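PDB 3GW2: possible transcriptional regulatory arsR-family protein from Mycobacterium bovis, which probably acts as an ArsR-family helix-turn-helix transcriptional regulator in a network that coordinates tolerance to the antitubercular drug bedaquiline. Local coordinates for residues 32-36 / 37-41; 60-64 / 65-69. All coordinates share one frame; numbering follows the deposited sequence.

Interaction 1 of 2, residues 32-36 / 37-41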
loop_
_atom_site.group_PDB
_atom_site.type_symbol
_atom_site.label_atom_id
_atom_site.label_comp_id
_atom_site.label_asym_id
_atom_site.label_seq_id
_atom_site.Cartn_x
_atom_site.Cartn_y
_atom_site.Cartn_z
ATOM N N ASP A 32 -11.290 -7.238 -4.477
ATOM C CA ASP A 32 -12.194 -7.171 -5.637
ATOM C C ASP A 32 -13.467 -7.952 -5.401
ATOM O O ASP A 32 -14.553 -7.518 -5.789
ATOM C CB ASP A 32 -11.507 -7.674 -6.907
ATOM C CG ASP A 32 -11.070 -6.543 -7.812
ATOM O OD1 ASP A 32 -11.916 -5.695 -8.182
ATOM O OD2 ASP A 32 -9.879 -6.488 -8.165
ATOM N N LEU A 33 -13.333 -9.094 -4.732
ATOM C CA LEU A 33 -14.473 -9.945 -4.430
ATOM C C LEU A 33 -15.445 -9.301 -3.443
ATOM O O LEU A 33 -16.664 -9.411 -3.600
ATOM C CB LEU A 33 -14.001 -11.300 -3.900
ATOM C CG LEU A 33 -15.088 -12.343 -3.701
ATOM C CD1 LEU A 33 -15.641 -12.846 -5.043
ATOM C CD2 LEU A 33 -14.547 -13.483 -2.868
ATOM N N LEU A 34 -14.903 -8.632 -2.430
ATOM C CA LEU A 34 -15.729 -8.005 -1.403
ATOM C C LEU A 34 -16.284 -6.652 -1.850
ATOM O O LEU A 34 -17.124 -6.072 -1.174
ATOM C CB LEU A 34 -14.926 -7.841 -0.108
ATOM C CG LEU A 34 -14.440 -9.111 0.602
ATOM C CD1 LEU A 34 -13.643 -8.722 1.807
ATOM C CD2 LEU A 34 -15.610 -10.001 0.992
ATOM N N ALA A 35 -15.804 -6.165 -2.989
ATOM C CA ALA A 35 -16.096 -4.818 -3.458
ATOM C C ALA A 35 -17.062 -4.876 -4.604
ATOM O O ALA A 35 -16.645 -5.103 -5.733
ATOM C CB ALA A 35 -14.794 -4.111 -3.905
ATOM N N GLN A 36 -18.355 -4.714 -4.326
ATOM C CA GLN A 36 -18.852 -4.630 -2.951
ATOM C C GLN A 36 -19.846 -5.769 -2.589
ATOM O O GLN A 36 -20.589 -6.302 -3.435
ATOM C CB GLN A 36 -19.409 -3.229 -2.661
ATOM C CG GLN A 36 -19.769 -2.936 -1.195
ATOM C CD GLN A 36 -18.593 -2.535 -0.312
ATOM O OE1 GLN A 36 -17.714 -1.755 -0.713
ATOM N NE2 GLN A 36 -18.593 -3.040 0.920
ATOM N N GLY A 37 -19.836 -6.122 -1.308
ATOM C CA GLY A 37 -20.748 -7.087 -0.740
ATOM C C GLY A 37 -19.944 -7.993 0.164
ATOM O O GLY A 37 -19.038 -8.690 -0.297
ATOM N N GLU A 38 -20.272 -7.960 1.452
ATOM C CA GLU A 38 -19.662 -8.825 2.451
ATOM C C GLU A 38 -19.816 -10.312 2.101
ATOM O O GLU A 38 -20.830 -10.720 1.543
ATOM C CB GLU A 38 -20.258 -8.490 3.819
ATOM C CG GLU A 38 -20.446 -9.647 4.761
ATOM C CD GLU A 38 -21.328 -9.294 5.939
ATOM O OE1 GLU A 38 -22.478 -9.772 5.988
ATOM O OE2 GLU A 38 -20.871 -8.555 6.825
ATOM N N ARG A 39 -18.793 -11.116 2.397
ATOM C CA ARG A 39 -18.885 -12.564 2.152
ATOM C C ARG A 39 -18.279 -13.364 3.300
ATOM O O ARG A 39 -17.433 -12.854 4.038
ATOM C CB ARG A 39 -18.270 -12.942 0.782
ATOM C CG ARG A 39 -18.765 -12.027 -0.383
ATOM C CD ARG A 39 -19.114 -12.722 -1.711
ATOM N NE ARG A 39 -19.821 -13.993 -1.559
ATOM C CZ ARG A 39 -20.094 -14.831 -2.564
ATOM N NH1 ARG A 39 -19.719 -14.538 -3.800
ATOM N NH2 ARG A 39 -20.741 -15.967 -2.336
ATOM N N ALA A 40 -18.745 -14.603 3.466
ATOM C CA ALA A 40 -18.200 -15.530 4.460
ATOM C C ALA A 40 -16.818 -16.015 4.031
ATOM O O ALA A 40 -16.532 -16.092 2.847
ATOM C CB ALA A 40 -19.146 -16.732 4.671
ATOM N N VAL A 41 -15.978 -16.358 5.004
ATOM C CA VAL A 41 -14.632 -16.889 4.753
ATOM C C VAL A 41 -14.666 -18.068 3.759
ATOM O O VAL A 41 -13.857 -18.121 2.811
ATOM C CB VAL A 41 -13.965 -17.355 6.081
ATOM C CG1 VAL A 41 -12.582 -17.961 5.832
ATOM C CG2 VAL A 41 -13.878 -16.194 7.060
#
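The chain turns at G37 just past helix 27-34, and R39 comes back against one methyl of L34, CD2. The turn is only weakly hydrogen-bonded. G37 N lies 2.7 Å from L34 O, but the N-H points well off the line to the oxygen, and L34 O sits too close to a neighbouring atom in the model, so the bond is doubtful as well as weak. The peptide between A35 and Q36 is cis. A second, softer touch runs the other way, with L34 CA offering its hydrogen to G37 O at 3.6 Å. G37 has phi 136° and psi 117°, where a CB would jam against the carbonyl oxygen of Q36, so the turn depends on a glycine.

L34 does the apolar work. Its CG stands anti to its own carbonyl carbon (chi1 -64°), and the branch CD2 reaches the chain beyond the turn. CD2 packs 3.7 Å from R39 N and 3.9 Å from G37 O. R39 meets the same methyl with the start of its side chain, CB and CG each 4.0 Å from L34 CD2, before the chain bends at chi2 and chi3. I44 of helix 41-48 touches both L34 and R39. R39 pairs through its backbone with Y79 of strand 76-81, while E38, directed away from the turn, forms a salt bridge through OE1 with R71 of strand 68-73.

This helix-to-strand connection leads into the helix-turn-helix. Chemically, its shape probably rests more on the glycine's backbone angles and on R39 methylenes packed against the L34 methyl than on the doubtful polar bond.

Interaction 2 of 2, residues 60-64 / 65-69; sequences QALKS and GGLVE
L62 and L67 share one first torsion, chi1 -67° and -63°, which sets each CG beside its own backbone N; the two side chains then cross at about a right angle, with L62 CD2 4.0 Å from L67 CD1. V68 is turned so that CG2 sits between its backbone N and carbonyl carbon, and this methyl presses on the last helical turn, 3.6 Å from L62 CB and 3.5 Å from K63 N.

The backbone here ends helix 52-64 with a Schellman motif. L67 N bonds to L62 O at 3.0 Å and G66 N to K63 O at 2.9 Å, the reversal running through G66, whose positive phi of 75° favours glycine. G65 N makes only weak bonds, split between A61 O and L62 O. One turn back, S64 OG donates to Q60 O at 3.0 Å, while S64 N takes that oxygen from the opposite face.

L67 also packs on helices 11-22 and 84-98 and on V96 of the second subunit; V68 leans on Y79. At the end of the second helix of the probable DNA-binding helix-turn-helix, carbonyls are thus met by backbone N-H groups, while L62, L67 and V68 pack together in the apolar interior.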
loop_
_atom_site.group_PDB
_atom_site.type_symbol
_atom_site.label_atom_id
_atom_site.label_comp_id
_atom_site.label_asym_id
_atom_site.label_seq_id
_atom_site.Cartn_x
_atom_site.Cartn_y
_atom_site.Cartn_z
ATOM N N GLN A 60 -6.805 -12.043 7.739
ATOM C CA GLN A 60 -6.093 -11.448 8.874
ATOM C C GLN A 60 -5.116 -10.355 8.447
ATOM O O GLN A 60 -5.047 -9.298 9.088
ATOM C CB GLN A 60 -5.334 -12.514 9.660
ATOM C CG GLN A 60 -6.001 -12.926 10.949
ATOM C CD GLN A 60 -7.372 -13.540 10.760
ATOM O OE1 GLN A 60 -8.393 -12.891 11.020
ATOM N NE2 GLN A 60 -7.411 -14.798 10.318
ATOM N N ALA A 61 -4.372 -10.607 7.371
ATOM C CA ALA A 61 -3.442 -9.619 6.839
ATOM C C ALA A 61 -4.173 -8.355 6.405
ATOM O O ALA A 61 -3.732 -7.247 6.709
ATOM C CB ALA A 61 -2.620 -10.197 5.694
ATOM N N LEU A 62 -5.298 -8.520 5.709
ATOM C CA LEU A 62 -6.153 -7.382 5.334
ATOM C C LEU A 62 -6.700 -6.629 6.544
ATOM O O LEU A 62 -6.716 -5.391 6.562
ATOM C CB LEU A 62 -7.282 -7.822 4.401
ATOM C CG LEU A 62 -6.812 -8.298 3.019
ATOM C CD1 LEU A 62 -7.979 -8.929 2.273
ATOM C CD2 LEU A 62 -6.198 -7.141 2.222
ATOM N N LYS A 63 -7.128 -7.378 7.555
ATOM C CA LYS A 63 -7.671 -6.807 8.795
ATOM C C LYS A 63 -6.628 -5.989 9.573
ATOM O O LYS A 63 -6.938 -4.901 10.057
ATOM C CB LYS A 63 -8.227 -7.927 9.668
ATOM C CG LYS A 63 -9.252 -7.506 10.726
ATOM C CD LYS A 63 -9.648 -8.751 11.511
ATOM C CE LYS A 63 -10.675 -8.481 12.609
ATOM N NZ LYS A 63 -10.111 -7.711 13.756
ATOM N N SER A 64 -5.399 -6.495 9.682
ATOM C CA SER A 64 -4.318 -5.772 10.374
ATOM C C SER A 64 -3.975 -4.458 9.682
ATOM O O SER A 64 -3.488 -3.534 10.313
ATOM C CB SER A 64 -3.053 -6.625 10.467
ATOM O OG SER A 64 -3.322 -7.866 11.098
ATOM N N GLY A 65 -4.222 -4.391 8.376
ATOM C CA GLY A 65 -4.005 -3.172 7.624
ATOM C C GLY A 65 -5.226 -2.270 7.605
ATOM O O GLY A 65 -5.222 -1.232 6.941
ATOM N N GLY A 66 -6.275 -2.664 8.331
ATOM C CA GLY A 66 -7.468 -1.844 8.471
ATOM C C GLY A 66 -8.365 -1.826 7.247
ATOM O O GLY A 66 -9.248 -0.966 7.138
ATOM N N LEU A 67 -8.172 -2.794 6.353
ATOM C CA LEU A 67 -8.808 -2.778 5.037
ATOM C C LEU A 67 -10.132 -3.545 4.991
ATOM O O LEU A 67 -10.970 -3.299 4.121
ATOM C CB LEU A 67 -7.849 -3.314 3.966
ATOM C CG LEU A 67 -6.549 -2.543 3.705
ATOM C CD1 LEU A 67 -5.808 -3.146 2.526
ATOM C CD2 LEU A 67 -6.796 -1.052 3.476
ATOM N N VAL A 68 -10.302 -4.483 5.918
ATOM C CA VAL A 68 -11.553 -5.223 6.053
ATOM C C VAL A 68 -11.994 -5.254 7.524
ATOM O O VAL A 68 -11.172 -5.055 8.429
ATOM C CB VAL A 68 -11.444 -6.677 5.508
ATOM C CG1 VAL A 68 -11.206 -6.686 3.989
ATOM C CG2 VAL A 68 -10.358 -7.479 6.242
ATOM N N GLU A 69 -13.287 -5.480 7.753
ATOM C CA GLU A 69 -13.793 -5.768 9.094
ATOM C C GLU A 69 -14.487 -7.115 9.078
ATOM O O GLU A 69 -14.851 -7.610 8.010
ATOM C CB GLU A 69 -14.742 -4.676 9.585
ATOM C CG GLU A 69 -14.077 -3.309 9.636
ATOM C CD GLU A 69 -14.197 -2.637 10.978
ATOM O OE1 GLU A 69 -15.133 -2.975 11.737
ATOM O OE2 GLU A 69 -13.354 -1.755 11.277
#

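Interactions 1 and 2 stand at the two ends of the helix-turn-helix, residues 41-64: the 32-41 turn delivers the chain to its start, and the 60-69 turn takes the chain from its end into strand 68-73. Their centres are about 13 Å apart, yet they meet directly in the interior, where L34 CD1 packs 3.9 Å from V68 CG1. Both also feed the same antiparallel sheet, strands 39-40 and 68-73 lying on either side of strand 76-81. Each reversal uses a glycine: the backbone angles at G37 call for one, and the positive phi of G66 favours one. The second has two good capping bonds, the first a single weak and doubtful one. Together they tie both ends of the probable DNA-binding unit to one sheet.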